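Local atomic coordinates of fructose 1-phosphate kinase (Staphylococcus aureus, PDB entry 2JG5), a protein that probably phosphorylates fructose 1-phosphate, or the related tagatose 6-phosphate, to the 1,6-bisphosphate with ATP, as a sugar kinase of the PfkB family. Residues 53-64 / 76-87. Numbering follows the deposited sequence.
Sequences STALGFAGGFPG and IQSNFIEVDEDT
The F80 ring has A55 O over the centre of one face, 4.1 Å above its plane, and the backbone of G57 at its edge, where CD2 comes 3.4 Å from G57 C. F80 CZ touches A55 CB at 3.7 Å, while F80 CB, at the root of the side chain, meets A59 CB; I67 of helix 61-73 packs beside it. Chi1 of -72° sets CG next to the backbone N, opposite the carbonyl carbon, which turns the ring back towards 55-57. The F58 ring lies on the other side of the sheet, alongside I81; V83 crosses it at about a right angle, CG1 being 3.7 Å from F58 CD2, and L116 of helix 110-120 packs there too. Between the two rings runs a ladder of parallel strands: A55 N to Q77 O, N79 N to A55 O, I81 N to G57 O at 2.8 Å, A59 N to I81 O, and V83 N to A59 O. Farther on, T87 N binds G60 O in a nearly straight bond (171°), while T87 OG1 accepts G60 N at 3.1 Å and shares water 2 with F58 O. P63 CB packs on T87 CB (3.7 Å), and its ring crosses D86 obliquely. D86 OD1 is bridged by water 4 to F62 N, and OD2 forms a salt bridge with K33 of the second subunit. The contact pairs both strands of a beta-alpha-beta unit, 58-59 and 77-82 joined by helix 61-73; strand 77-82 lies between 54-56 and 58-59 at the edge of the ribokinase-fold parallel sheet. Chemically, backbone bonds fix the register, apolar contacts form on both faces, and one hydroxyl and one carboxylate tie the strand's exit to the helix start and the dimer partner.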
ATOM      1  N   SER A  53     -14.126  -3.365  23.148  1.00 30.19           N
ATOM      2  CA  SER A  53     -13.053  -2.421  23.332  1.00 30.17           C
ATOM      3  C   SER A  53     -13.179  -1.451  22.186  1.00 30.03           C
ATOM      4  O   SER A  53     -13.775  -1.767  21.151  1.00 30.07           O
ATOM      5  CB  SER A  53     -11.689  -3.112  23.301  1.00 30.11           C
ATOM      6  OG  SER A  53     -11.384  -3.569  21.994  1.00 30.40           O
ATOM      7  N   THR A  54     -12.633  -0.264  22.384  1.00 30.21           N
ATOM      8  CA  THR A  54     -12.638   0.761  21.367  1.00 30.12           C
ATOM      9  C   THR A  54     -11.205   1.117  21.083  1.00 29.96           C
ATOM     10  O   THR A  54     -10.460   1.465  21.997  1.00 29.95           O
ATOM     11  CB  THR A  54     -13.382   2.008  21.869  1.00 30.04           C
ATOM     12  OG1 THR A  54     -14.684   1.621  22.290  1.00 29.55           O
ATOM     13  CG2 THR A  54     -13.495   3.069  20.774  1.00 30.15           C
ATOM     14  N   ALA A  55     -10.825   1.025  19.816  1.00 30.24           N
ATOM     15  CA  ALA A  55      -9.472   1.367  19.398  1.00 30.48           C
ATOM     16  C   ALA A  55      -9.269   2.883  19.350  1.00 30.68           C
ATOM     17  O   ALA A  55      -9.995   3.609  18.673  1.00 30.77           O
ATOM     18  CB  ALA A  55      -9.139   0.726  18.055  1.00 30.36           C
ATOM     19  N   LEU A  56      -8.282   3.347  20.105  1.00 31.13           N
ATOM     20  CA  LEU A  56      -7.851   4.737  20.074  1.00 31.09           C
ATOM     21  C   LEU A  56      -6.469   4.788  19.448  1.00 31.04           C
ATOM     22  O   LEU A  56      -5.843   3.749  19.239  1.00 31.07           O
ATOM     23  CB  LEU A  56      -7.808   5.314  21.487  1.00 30.82           C
ATOM     24  CG  LEU A  56      -9.078   5.322  22.338  1.00 31.01           C
ATOM     25  CD1 LEU A  56      -8.786   6.096  23.620  1.00 29.96           C
ATOM     26  CD2 LEU A  56     -10.268   5.911  21.586  1.00 30.43           C
ATOM     27  N   GLY A  57      -5.998   5.994  19.144  1.00 31.16           N
ATOM     28  CA  GLY A  57      -4.712   6.168  18.478  1.00 30.99           C
ATOM     29  C   GLY A  57      -4.829   7.025  17.238  1.00 30.82           C
ATOM     30  O   GLY A  57      -5.777   7.790  17.109  1.00 30.92           O
ATOM     31  N   PHE A  58      -3.894   6.883  16.301  1.00 30.48           N
ATOM     32  CA  PHE A  58      -3.851   7.809  15.167  1.00 30.40           C
ATOM     33  C   PHE A  58      -4.114   7.173  13.818  1.00 30.44           C
ATOM     34  O   PHE A  58      -3.472   6.190  13.456  1.00 30.42           O
ATOM     35  CB  PHE A  58      -2.520   8.576  15.156  1.00 30.01           C
ATOM     36  CG  PHE A  58      -2.207   9.233  16.472  1.00 30.15           C
ATOM     37  CD1 PHE A  58      -1.328   8.638  17.366  1.00 28.71           C
ATOM     38  CD2 PHE A  58      -2.830  10.430  16.833  1.00 28.34           C
ATOM     39  CE1 PHE A  58      -1.070   9.229  18.591  1.00 30.34           C
ATOM     40  CE2 PHE A  58      -2.570  11.022  18.049  1.00 27.17           C
ATOM     41  CZ  PHE A  58      -1.693  10.431  18.928  1.00 28.28           C
ATOM     42  N   ALA A  59      -5.064   7.745  13.072  1.00 30.54           N
ATOM     43  CA  ALA A  59      -5.289   7.321  11.685  1.00 30.56           C
ATOM     44  C   ALA A  59      -5.417   8.500  10.719  1.00 30.85           C
ATOM     45  O   ALA A  59      -5.899   9.573  11.083  1.00 31.21           O
ATOM     46  CB  ALA A  59      -6.482   6.393  11.579  1.00 29.87           C
ATOM     47  N   GLY A  60      -4.977   8.283   9.484  1.00 31.21           N
ATOM     48  CA  GLY A  60      -4.991   9.320   8.472  1.00 31.04           C
ATOM     49  C   GLY A  60      -4.988   8.757   7.068  1.00 30.96           C
ATOM     50  O   GLY A  60      -4.521   7.639   6.831  1.00 30.54           O
ATOM     51  N   GLY A  61      -5.511   9.558   6.144  1.00 30.93           N
ATOM     52  CA  GLY A  61      -5.625   9.196   4.750  1.00 31.09           C
ATOM     53  C   GLY A  61      -6.526   8.002   4.533  1.00 31.35           C
ATOM     54  O   GLY A  61      -7.365   7.659   5.379  1.00 31.08           O
ATOM     55  N   PHE A  62      -6.341   7.357   3.391  1.00 31.53           N
ATOM     56  CA  PHE A  62      -7.134   6.196   3.050  1.00 31.79           C
ATOM     57  C   PHE A  62      -6.606   4.907   3.701  1.00 31.60           C
ATOM     58  O   PHE A  62      -7.394   4.025   4.045  1.00 31.41           O
ATOM     59  CB  PHE A  62      -7.298   6.099   1.540  1.00 32.08           C
ATOM     60  CG  PHE A  62      -8.137   7.218   0.956  1.00 33.40           C
ATOM     61  CD1 PHE A  62      -9.529   7.240   1.134  1.00 34.25           C
ATOM     62  CD2 PHE A  62      -7.544   8.248   0.228  1.00 33.98           C
ATOM     63  CE1 PHE A  62     -10.312   8.269   0.594  1.00 33.57           C
ATOM     64  CE2 PHE A  62      -8.319   9.277  -0.311  1.00 33.90           C
ATOM     65  CZ  PHE A  62      -9.708   9.284  -0.126  1.00 33.32           C
ATOM     66  N   PRO A  63      -5.278   4.803   3.902  1.00 31.47           N
ATOM     67  CA  PRO A  63      -4.798   3.781   4.820  1.00 31.35           C
ATOM     68  C   PRO A  63      -5.487   3.853   6.180  1.00 31.32           C
ATOM     69  O   PRO A  63      -5.661   2.820   6.826  1.00 31.78           O
ATOM     70  CB  PRO A  63      -3.317   4.132   4.973  1.00 31.40           C
ATOM     71  CG  PRO A  63      -2.960   4.725   3.681  1.00 31.40           C
ATOM     72  CD  PRO A  63      -4.157   5.552   3.303  1.00 31.63           C
ATOM     73  N   GLY A  64      -5.878   5.060   6.597  1.00 31.14           N
ATOM     74  CA  GLY A  64      -6.568   5.271   7.874  1.00 30.68           C
ATOM     75  C   GLY A  64      -7.968   4.693   7.844  1.00 30.37           C
ATOM     76  O   GLY A  64      -8.351   3.931   8.731  1.00 30.09           O
ATOM     77  N   ILE A  76     -15.555  -4.193  15.860  1.00 33.82           N
ATOM     78  CA  ILE A  76     -14.745  -3.500  16.852  1.00 33.61           C
ATOM     79  C   ILE A  76     -14.855  -1.986  16.630  1.00 33.90           C
ATOM     80  O   ILE A  76     -14.666  -1.492  15.514  1.00 34.18           O
ATOM     81  CB  ILE A  76     -13.272  -3.983  16.854  1.00 33.32           C
ATOM     82  CG1 ILE A  76     -13.213  -5.491  17.112  1.00 32.76           C
ATOM     83  CG2 ILE A  76     -12.469  -3.243  17.916  1.00 33.00           C
ATOM     84  CD1 ILE A  76     -11.922  -6.165  16.717  1.00 30.10           C
ATOM     85  N   GLN A  77     -15.189  -1.264  17.694  1.00 34.06           N
ATOM     86  CA  GLN A  77     -15.327   0.188  17.634  1.00 34.28           C
ATOM     87  C   GLN A  77     -13.956   0.845  17.628  1.00 33.71           C
ATOM     88  O   GLN A  77     -12.972   0.258  18.099  1.00 33.86           O
ATOM     89  CB  GLN A  77     -16.157   0.713  18.815  1.00 34.35           C
ATOM     90  CG  GLN A  77     -17.562   0.151  18.901  1.00 35.17           C
ATOM     91  CD  GLN A  77     -18.260   0.533  20.200  1.00 35.74           C
ATOM     92  OE1 GLN A  77     -18.470  -0.307  21.088  1.00 36.95           O
ATOM     93  NE2 GLN A  77     -18.620   1.809  20.318  1.00 37.28           N
ATOM     94  N   SER A  78     -13.899   2.056  17.077  1.00 33.03           N
ATOM     95  CA  SER A  78     -12.687   2.852  17.057  1.00 32.68           C
ATOM     96  C   SER A  78     -13.012   4.341  17.126  1.00 32.76           C
ATOM     97  O   SER A  78     -14.080   4.792  16.707  1.00 32.17           O
ATOM     98  CB  SER A  78     -11.834   2.537  15.821  1.00 32.83           C
ATOM     99  OG  SER A  78     -12.403   3.075  14.634  1.00 32.82           O
ATOM    100  N   ASN A  79     -12.080   5.107  17.673  1.00 32.59           N
ATOM    101  CA  ASN A  79     -12.270   6.535  17.796  1.00 32.37           C
ATOM    102  C   ASN A  79     -10.903   7.164  17.629  1.00 32.05           C
ATOM    103  O   ASN A  79     -10.394   7.854  18.516  1.00 31.76           O
ATOM    104  CB  ASN A  79     -12.930   6.867  19.137  1.00 32.37           C
ATOM    105  CG  ASN A  79     -13.633   8.219  19.143  1.00 32.92           C
ATOM    106  OD1 ASN A  79     -13.747   8.899  18.121  1.00 32.77           O
ATOM    107  ND2 ASN A  79     -14.111   8.614  20.316  1.00 33.91           N
ATOM    108  N   PHE A  80     -10.307   6.863  16.472  1.00 31.76           N
ATOM    109  CA  PHE A  80      -8.985   7.340  16.082  1.00 31.22           C
ATOM    110  C   PHE A  80      -8.950   8.843  15.854  1.00 30.85           C
ATOM    111  O   PHE A  80      -9.925   9.435  15.384  1.00 30.54           O
ATOM    112  CB  PHE A  80      -8.516   6.638  14.800  1.00 31.48           C
ATOM    113  CG  PHE A  80      -8.139   5.196  14.993  1.00 31.45           C
ATOM    114  CD1 PHE A  80      -8.858   4.188  14.358  1.00 32.20           C
ATOM    115  CD2 PHE A  80      -7.055   4.846  15.790  1.00 31.49           C
ATOM    116  CE1 PHE A  80      -8.502   2.840  14.519  1.00 32.38           C
ATOM    117  CE2 PHE A  80      -6.693   3.511  15.970  1.00 32.32           C
ATOM    118  CZ  PHE A  80      -7.417   2.504  15.332  1.00 32.44           C
ATOM    119  N   ILE A  81      -7.814   9.443  16.193  1.00 30.39           N
ATOM    120  CA  ILE A  81      -7.561  10.854  15.946  1.00 30.34           C
ATOM    121  C   ILE A  81      -7.066  10.991  14.518  1.00 30.86           C
ATOM    122  O   ILE A  81      -6.014  10.418  14.161  1.00 30.72           O
ATOM    123  CB  ILE A  81      -6.469  11.433  16.901  1.00 30.07           C
ATOM    124  CG1 ILE A  81      -6.813  11.180  18.376  1.00 29.03           C
ATOM    125  CG2 ILE A  81      -6.188  12.910  16.586  1.00 29.64           C
ATOM    126  CD1 ILE A  81      -8.102  11.863  18.869  1.00 29.88           C
ATOM    127  N   GLU A  82      -7.812  11.749  13.707  1.00 31.14           N
ATOM    128  CA  GLU A  82      -7.447  11.973  12.306  1.00 31.77           C
ATOM    129  C   GLU A  82      -6.163  12.781  12.246  1.00 31.65           C
ATOM    130  O   GLU A  82      -6.086  13.902  12.773  1.00 31.71           O
ATOM    131  CB  GLU A  82      -8.576  12.681  11.534  1.00 32.02           C
ATOM    132  CG  GLU A  82      -8.399  12.717   9.990  1.00 32.97           C
ATOM    133  CD  GLU A  82      -9.291  13.747   9.307  1.00 32.76           C
ATOM    134  OE1 GLU A  82     -10.340  13.355   8.749  1.00 36.20           O
ATOM    135  OE2 GLU A  82      -8.957  14.955   9.330  1.00 33.67           O
ATOM    136  N   VAL A  83      -5.146  12.193  11.632  1.00 31.79           N
ATOM    137  CA  VAL A  83      -3.903  12.906  11.355  1.00 32.32           C
ATOM    138  C   VAL A  83      -3.813  13.235   9.851  1.00 32.57           C
ATOM    139  O   VAL A  83      -4.550  12.667   9.043  1.00 32.30           O
ATOM    140  CB  VAL A  83      -2.651  12.146  11.899  1.00 32.30           C
ATOM    141  CG1 VAL A  83      -2.795  11.912  13.400  1.00 32.31           C
ATOM    142  CG2 VAL A  83      -2.469  10.817  11.206  1.00 32.54           C
ATOM    143  N   ASP A  84      -2.920  14.161   9.499  1.00 33.20           N
ATOM    144  CA  ASP A  84      -2.857  14.760   8.164  1.00 33.33           C
ATOM    145  C   ASP A  84      -2.032  13.945   7.151  1.00 32.98           C
ATOM    146  O   ASP A  84      -2.006  14.264   5.962  1.00 32.39           O
ATOM    147  CB  ASP A  84      -2.296  16.187   8.257  1.00 33.83           C
ATOM    148  CG  ASP A  84      -3.051  17.053   9.252  1.00 35.36           C
ATOM    149  OD1 ASP A  84      -4.299  16.963   9.287  1.00 36.47           O
ATOM    150  OD2 ASP A  84      -2.394  17.829   9.994  1.00 37.18           O
ATOM    151  N   GLU A  85      -1.362  12.902   7.625  1.00 32.61           N
ATOM    152  CA  GLU A  85      -0.619  12.007   6.733  1.00 32.46           C
ATOM    153  C   GLU A  85      -1.124  10.560   6.823  1.00 32.23           C
ATOM    154  O   GLU A  85      -1.818  10.185   7.777  1.00 32.02           O
ATOM    155  CB  GLU A  85       0.884  12.065   7.037  1.00 32.48           C
ATOM    156  CG  GLU A  85       1.515  13.424   6.781  1.00 33.75           C
ATOM    157  CD  GLU A  85       3.021  13.397   6.864  1.00 34.79           C
ATOM    158  OE1 GLU A  85       3.604  12.316   7.093  1.00 34.97           O
ATOM    159  OE2 GLU A  85       3.623  14.473   6.705  1.00 36.93           O
ATOM    160  N   ASP A  86      -0.745   9.752   5.833  1.00 31.83           N
ATOM    161  CA  ASP A  86      -1.218   8.376   5.726  1.00 31.59           C
ATOM    162  C   ASP A  86      -0.747   7.444   6.831  1.00 31.17           C
ATOM    163  O   ASP A  86       0.440   7.410   7.178  1.00 31.58           O
ATOM    164  CB  ASP A  86      -0.840   7.789   4.369  1.00 31.35           C
ATOM    165  CG  ASP A  86      -1.655   8.376   3.237  1.00 31.49           C
ATOM    166  OD1 ASP A  86      -2.615   9.132   3.499  1.00 32.02           O
ATOM    167  OD2 ASP A  86      -1.334   8.084   2.078  1.00 31.38           O
ATOM    168  N   THR A  87      -1.697   6.683   7.368  1.00 30.65           N
ATOM    169  CA  THR A  87      -1.404   5.553   8.243  1.00 30.28           C
ATOM    170  C   THR A  87      -0.409   4.673   7.492  1.00 30.27           C
ATOM    171  O   THR A  87      -0.518   4.515   6.269  1.00 30.44           O
ATOM    172  CB  THR A  87      -2.692   4.783   8.594  1.00 30.09           C
ATOM    173  OG1 THR A  87      -3.483   5.572   9.495  1.00 31.17           O
ATOM    174  CG2 THR A  87      -2.379   3.456   9.255  1.00 28.85           C
TER
HETATM  175  O   HOH W   1      -8.063   8.039  19.491  1.00 22.37           O
HETATM  176  O   HOH W   2      -1.574   6.117  11.405  1.00 23.36           O
HETATM  177  O   HOH W   3      -5.669  12.574   5.758  1.00 33.52           O
HETATM  178  O   HOH W   4      -4.551   8.600   1.560  1.00 29.39           O